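Local coordinates for LPXTG family cell surface protein Fms2 (Enterococcus faecium DO, PDB 5FCE) that probably mediates adhesion of the bacterium to host ligands, this chain being the ligand-binding region of a longer cell-wall-anchored surface protein, at residues A[39-44]-A[53-58]; A[87-92]-A[103-108]. All coordinates share one frame; numbering follows the deposited sequence.

Contact 1 (A[39-44]-A[53-58])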
loop_
_atom_site.group_PDB
_atom_site.type_symbol
_atom_site.label_atom_id
_atom_site.label_comp_id
_atom_site.label_asym_id
_atom_site.label_seq_id
_atom_site.Cartn_x
_atom_site.Cartn_y
_atom_site.Cartn_z
ATOM N N ALA A 39 -2.608 3.092 5.966
ATOM C CA ALA A 39 -2.466 2.228 4.799
ATOM C C ALA A 39 -2.003 0.851 5.248
ATOM O O ALA A 39 -1.055 0.734 6.027
ATOM C CB ALA A 39 -1.496 2.834 3.818
ATOM N N VAL A 40 -2.688 -0.191 4.784
ATOM C CA VAL A 40 -2.397 -1.550 5.234
ATOM C C VAL A 40 -2.140 -2.451 4.029
ATOM O O VAL A 40 -2.992 -2.574 3.146
ATOM C CB VAL A 40 -3.545 -2.139 6.094
ATOM C CG1 VAL A 40 -3.231 -3.579 6.493
ATOM C CG2 VAL A 40 -3.779 -1.300 7.342
ATOM N N LEU A 41 -0.957 -3.060 3.982
ATOM C CA LEU A 41 -0.655 -4.044 2.946
ATOM C C LEU A 41 -1.046 -5.423 3.487
ATOM O O LEU A 41 -0.639 -5.804 4.587
ATOM C CB LEU A 41 0.835 -3.996 2.626
ATOM C CG LEU A 41 1.371 -4.467 1.283
ATOM C CD1 LEU A 41 0.632 -3.808 0.128
ATOM C CD2 LEU A 41 2.869 -4.160 1.221
ATOM N N THR A 42 -1.855 -6.162 2.737
ATOM C CA THR A 42 -2.414 -7.405 3.262
ATOM C C THR A 42 -2.378 -8.516 2.221
ATOM O O THR A 42 -2.354 -8.240 1.017
ATOM C CB THR A 42 -3.865 -7.180 3.760
ATOM O OG1 THR A 42 -4.418 -8.410 4.233
ATOM C CG2 THR A 42 -4.726 -6.641 2.640
ATOM N N TYR A 43 -2.334 -9.770 2.673
ATOM C CA TYR A 43 -2.555 -10.878 1.747
ATOM C C TYR A 43 -3.909 -11.563 1.939
ATOM O O TYR A 43 -4.147 -12.659 1.424
ATOM C CB TYR A 43 -1.395 -11.884 1.750
ATOM C CG TYR A 43 -1.069 -12.516 3.082
ATOM C CD1 TYR A 43 -0.269 -11.855 4.003
ATOM C CD2 TYR A 43 -1.523 -13.795 3.398
ATOM C CE1 TYR A 43 0.047 -12.432 5.221
ATOM C CE2 TYR A 43 -1.205 -14.391 4.608
ATOM C CZ TYR A 43 -0.421 -13.702 5.512
ATOM O OH TYR A 43 -0.101 -14.277 6.717
ATOM N N GLY A 44 -4.803 -10.904 2.665
ATOM C CA GLY A 44 -6.146 -11.430 2.842
ATOM C C GLY A 44 -6.973 -10.708 3.889
ATOM O O GLY A 44 -7.118 -11.178 5.020
ATOM N N LYS A 53 -3.854 -10.703 8.266
ATOM C CA LYS A 53 -2.845 -11.037 7.266
ATOM C C LYS A 53 -2.022 -9.829 6.828
ATOM O O LYS A 53 -1.856 -9.571 5.632
ATOM C CB LYS A 53 -3.494 -11.743 6.074
ATOM C CG LYS A 53 -4.004 -13.148 6.412
ATOM C CD LYS A 53 -4.876 -13.686 5.279
ATOM C CE LYS A 53 -5.513 -15.025 5.635
ATOM N NZ LYS A 53 -6.489 -15.491 4.588
ATOM N N VAL A 54 -1.502 -9.105 7.817
ATOM C CA VAL A 54 -0.774 -7.858 7.585
ATOM C C VAL A 54 0.665 -8.089 7.132
ATOM O O VAL A 54 1.449 -8.748 7.811
ATOM C CB VAL A 54 -0.807 -6.974 8.854
ATOM C CG1 VAL A 54 -0.029 -5.678 8.645
ATOM C CG2 VAL A 54 -2.254 -6.670 9.217
ATOM N N ILE A 55 1.008 -7.527 5.979
ATOM C CA ILE A 55 2.374 -7.554 5.482
ATOM C C ILE A 55 3.068 -6.321 6.046
ATOM O O ILE A 55 4.267 -6.330 6.346
ATOM C CB ILE A 55 2.361 -7.540 3.941
ATOM C CG1 ILE A 55 1.701 -8.822 3.416
ATOM C CG2 ILE A 55 3.775 -7.378 3.352
ATOM C CD1 ILE A 55 1.256 -8.712 1.944
ATOM N N GLY A 56 2.296 -5.249 6.204
ATOM C CA GLY A 56 2.802 -4.060 6.860
ATOM C C GLY A 56 1.786 -2.943 6.831
ATOM O O GLY A 56 0.791 -3.025 6.105
ATOM N N GLU A 57 2.034 -1.898 7.616
ATOM C CA GLU A 57 1.097 -0.790 7.724
ATOM C C GLU A 57 1.791 0.499 8.146
ATOM O O GLU A 57 2.874 0.475 8.728
ATOM C CB GLU A 57 -0.035 -1.121 8.708
ATOM C CG GLU A 57 0.445 -1.342 10.129
ATOM C CD GLU A 57 -0.653 -1.810 11.065
ATOM O OE1 GLU A 57 -1.835 -1.446 10.853
ATOM O OE2 GLU A 57 -0.318 -2.535 12.031
ATOM N N VAL A 58 1.144 1.629 7.876
ATOM C CA VAL A 58 1.699 2.917 8.259
ATOM C C VAL A 58 0.549 3.866 8.574
ATOM O O VAL A 58 -0.540 3.753 7.999
ATOM C CB VAL A 58 2.631 3.498 7.156
ATOM C CG1 VAL A 58 1.848 3.836 5.893
ATOM C CG2 VAL A 58 3.383 4.718 7.666
HETATM O O HOH W 1 -5.255 -15.188 1.974
#
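Strands 39-42 and 56-58 run antiparallel, their axes 4.7 Å apart at closest and 174° between directions, in a ladder broken by a classic beta bulge: I55 and G56 both face L41. The carbonyl of L41 takes the bulge's two N-H groups, a firm bond from I55 N to L41 O at 2.8 Å, with the donor lying above the carbonyl plane, and a weak one from G56 N. Beyond the bulge, T42 pairs with V54, and K53 O receives the N-H of Y43.

The crossing of Y43 and K53 closes this end. The tyrosine CG sits in the crowded position between backbone N and carbonyl carbon (chi1 58°), which turns the ring against the lysine. K53 CB stands 3.5 Å from the Y43 ring centroid, almost on the ring normal, a CH-pi contact over the face, while I55 CG1 meets the ring edge in plane, 3.7 Å from Y43 CD1. The rest of the lysine chain runs out extended to water 1, which links K53 NZ to Y43 O. T42 OG1, anti to its own N, accepts from G44 N at 3.0 Å in an ST turn and also bonds E52 O. V40 CG2 lies alongside E57 CB; the carboxylate of E57 bonds H38.

This is a beta hairpin with strand 54-60 at the sheet edge. Strand 91-96 flanks 36-42 on its other side, L41 and I55 pack onto I22 of strand 21-28, and V58 rests on I73 and I75 of strand 71-76.

Contact 2 (A[87-92]-A[103-108]); sequences KDKVDL and TENLKP
K89 sets out from CB with CG anti to its backbone N (chi1 -176°) and stays extended through CG and CD, running along the chain towards D91. The bend comes at chi4 (-113°). CE then passes 3.5 Å from E104 OE1, and the tip, NZ, sits between two carboxylates: K89 NZ to D91 OD2 is 2.6 Å, on the syn lone pair, and K89 NZ to E104 OE1 is 2.9 Å, on the anti lone pair. K89 thus bridges D91 and E104 in a salt-bridge network, and its charge probably offsets their mutual repulsion. D91 OD1 keeps a weak bond to the same NZ but also receives the N-H of N105 nearly along its C-O axis, 3.0 Å from N105 N to D91 OD1, so the aspartate is fixed on both oxygens.

Backbone bonds flank this network. L92 and T103 form an antiparallel hydrogen-bonded pair, bonded both ways, and V90 O accepts from L106 N at 2.8 Å. Water 2 bridges V90 N, N105 OD1 and K107 N. On the apolar side V90 CG2 touches P108 CG at 3.8 Å, and L106 CD2 lies against L92 CB.

The contact begins at the open end of hairpin 91-96/99-103, away from its turn, and follows the chain as it leaves strand 99-103. L41 of strand 36-42 packs against V90, L92 and L106, while I84 of helix 81-85 meets V90 and P108.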
loop_
_atom_site.group_PDB
_atom_site.type_symbol
_atom_site.label_atom_id
_atom_site.label_comp_id
_atom_site.label_asym_id
_atom_site.label_seq_id
_atom_site.Cartn_x
_atom_site.Cartn_y
_atom_site.Cartn_z
ATOM N N LYS A 87 2.341 -15.545 -1.651
ATOM C CA LYS A 87 0.916 -15.282 -1.470
ATOM C C LYS A 87 0.162 -15.213 -2.789
ATOM O O LYS A 87 0.726 -14.858 -3.836
ATOM C CB LYS A 87 0.696 -13.996 -0.669
ATOM C CG LYS A 87 1.431 -13.977 0.688
ATOM C CD LYS A 87 1.077 -15.197 1.535
ATOM C CE LYS A 87 1.838 -15.223 2.856
ATOM N NZ LYS A 87 1.462 -16.415 3.685
ATOM N N ASP A 88 -1.121 -15.554 -2.741
ATOM C CA ASP A 88 -1.934 -15.570 -3.948
ATOM C C ASP A 88 -2.345 -14.180 -4.433
ATOM O O ASP A 88 -2.565 -13.969 -5.631
ATOM C CB ASP A 88 -3.171 -16.454 -3.746
ATOM C CG ASP A 88 -2.812 -17.901 -3.436
ATOM O OD1 ASP A 88 -2.331 -18.608 -4.352
ATOM O OD2 ASP A 88 -3.017 -18.329 -2.277
ATOM N N LYS A 89 -2.448 -13.235 -3.503
ATOM C CA LYS A 89 -2.970 -11.909 -3.818
ATOM C C LYS A 89 -2.576 -10.909 -2.737
ATOM O O LYS A 89 -2.833 -11.138 -1.546
ATOM C CB LYS A 89 -4.487 -11.969 -3.897
ATOM C CG LYS A 89 -5.151 -10.669 -4.307
ATOM C CD LYS A 89 -6.659 -10.810 -4.222
ATOM C CE LYS A 89 -7.347 -9.610 -4.815
ATOM N NZ LYS A 89 -8.065 -8.838 -3.767
ATOM N N VAL A 90 -1.958 -9.805 -3.143
ATOM C CA VAL A 90 -1.580 -8.761 -2.196
ATOM C C VAL A 90 -2.418 -7.531 -2.499
ATOM O O VAL A 90 -2.456 -7.081 -3.644
ATOM C CB VAL A 90 -0.082 -8.411 -2.301
ATOM C CG1 VAL A 90 0.261 -7.232 -1.390
ATOM C CG2 VAL A 90 0.777 -9.617 -1.961
ATOM N N ASP A 91 -3.100 -7.002 -1.485
ATOM C CA ASP A 91 -3.895 -5.790 -1.654
ATOM C C ASP A 91 -3.363 -4.672 -0.768
ATOM O O ASP A 91 -2.739 -4.936 0.271
ATOM C CB ASP A 91 -5.366 -6.027 -1.280
ATOM C CG ASP A 91 -6.061 -7.032 -2.182
ATOM O OD1 ASP A 91 -5.654 -7.197 -3.345
ATOM O OD2 ASP A 91 -7.035 -7.663 -1.716
ATOM N N LEU A 92 -3.620 -3.431 -1.182
ATOM C CA LEU A 92 -3.367 -2.261 -0.340
ATOM C C LEU A 92 -4.697 -1.627 0.033
ATOM O O LEU A 92 -5.492 -1.273 -0.837
ATOM C CB LEU A 92 -2.494 -1.236 -1.075
ATOM C CG LEU A 92 -2.185 0.050 -0.303
ATOM C CD1 LEU A 92 -1.182 -0.213 0.845
ATOM C CD2 LEU A 92 -1.686 1.156 -1.255
ATOM N N THR A 103 -6.925 -1.072 -3.309
ATOM C CA THR A 103 -6.255 -1.294 -4.582
ATOM C C THR A 103 -5.815 -2.747 -4.581
ATOM O O THR A 103 -5.031 -3.155 -3.718
ATOM C CB THR A 103 -5.022 -0.396 -4.722
ATOM O OG1 THR A 103 -5.411 0.971 -4.562
ATOM C CG2 THR A 103 -4.346 -0.585 -6.072
ATOM N N GLU A 104 -6.327 -3.528 -5.529
ATOM C CA GLU A 104 -6.155 -4.975 -5.516
ATOM C C GLU A 104 -4.980 -5.440 -6.362
ATOM O O GLU A 104 -4.603 -4.777 -7.328
ATOM C CB GLU A 104 -7.421 -5.671 -6.019
ATOM C CG GLU A 104 -8.633 -5.538 -5.092
ATOM C CD GLU A 104 -9.859 -6.236 -5.658
ATOM O OE1 GLU A 104 -10.007 -7.459 -5.443
ATOM O OE2 GLU A 104 -10.671 -5.566 -6.332
ATOM N N ASN A 105 -4.423 -6.584 -5.973
ATOM C CA ASN A 105 -3.494 -7.362 -6.798
ATOM C C ASN A 105 -2.186 -6.649 -7.135
ATOM O O ASN A 105 -1.912 -6.338 -8.307
ATOM C CB ASN A 105 -4.193 -7.870 -8.071
ATOM C CG ASN A 105 -3.463 -9.037 -8.709
ATOM O OD1 ASN A 105 -2.830 -9.840 -8.018
ATOM N ND2 ASN A 105 -3.538 -9.134 -10.035
ATOM N N LEU A 106 -1.364 -6.431 -6.109
ATOM C CA LEU A 106 -0.151 -5.643 -6.269
ATOM C C LEU A 106 1.009 -6.438 -6.879
ATOM O O LEU A 106 2.041 -5.859 -7.183
ATOM C CB LEU A 106 0.268 -4.982 -4.950
ATOM C CG LEU A 106 -0.333 -3.589 -4.736
ATOM C CD1 LEU A 106 -1.809 -3.552 -5.007
ATOM C CD2 LEU A 106 -0.051 -3.104 -3.331
ATOM N N LYS A 107 0.811 -7.745 -7.060
ATOM C CA LYS A 107 1.713 -8.589 -7.865
ATOM C C LYS A 107 3.189 -8.512 -7.451
ATOM O O LYS A 107 4.031 -8.009 -8.205
ATOM C CB LYS A 107 1.567 -8.252 -9.354
ATOM C CG LYS A 107 0.134 -8.340 -9.866
ATOM C CD LYS A 107 0.105 -8.184 -11.369
ATOM C CE LYS A 107 -1.105 -7.397 -11.827
ATOM N NZ LYS A 107 -1.075 -7.260 -13.316
ATOM N N PRO A 108 3.511 -9.031 -6.253
ATOM C CA PRO A 108 4.868 -8.912 -5.704
ATOM C C PRO A 108 5.964 -9.530 -6.594
ATOM O O PRO A 108 7.115 -9.114 -6.505
ATOM C CB PRO A 108 4.769 -9.624 -4.341
ATOM C CG PRO A 108 3.569 -10.500 -4.431
ATOM C CD PRO A 108 2.609 -9.789 -5.366
HETATM O O HOH W 2 -0.961 -9.712 -6.068
#

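In the fold
Residues 39-58 come first along the chain and 87-108 later, all within the immunoglobulin-like ligand-binding region, and the centres of the two contacts lie about 10 Å apart. They share the four-stranded antiparallel sheet, ordered 54-60, 36-42, 91-96, 99-103: contact 1 joins its first two strands, while contact 2 takes in one pair of the other two, L92 with T103, and continues into the loop after 99-103. The contacts thus lie on the two outer seams. At the middle seam between them, 36-42 meets 91-96, with a probable hydrogen bond from D91 N to T42 O. At one end K87 makes a cation-pi contact with Y43.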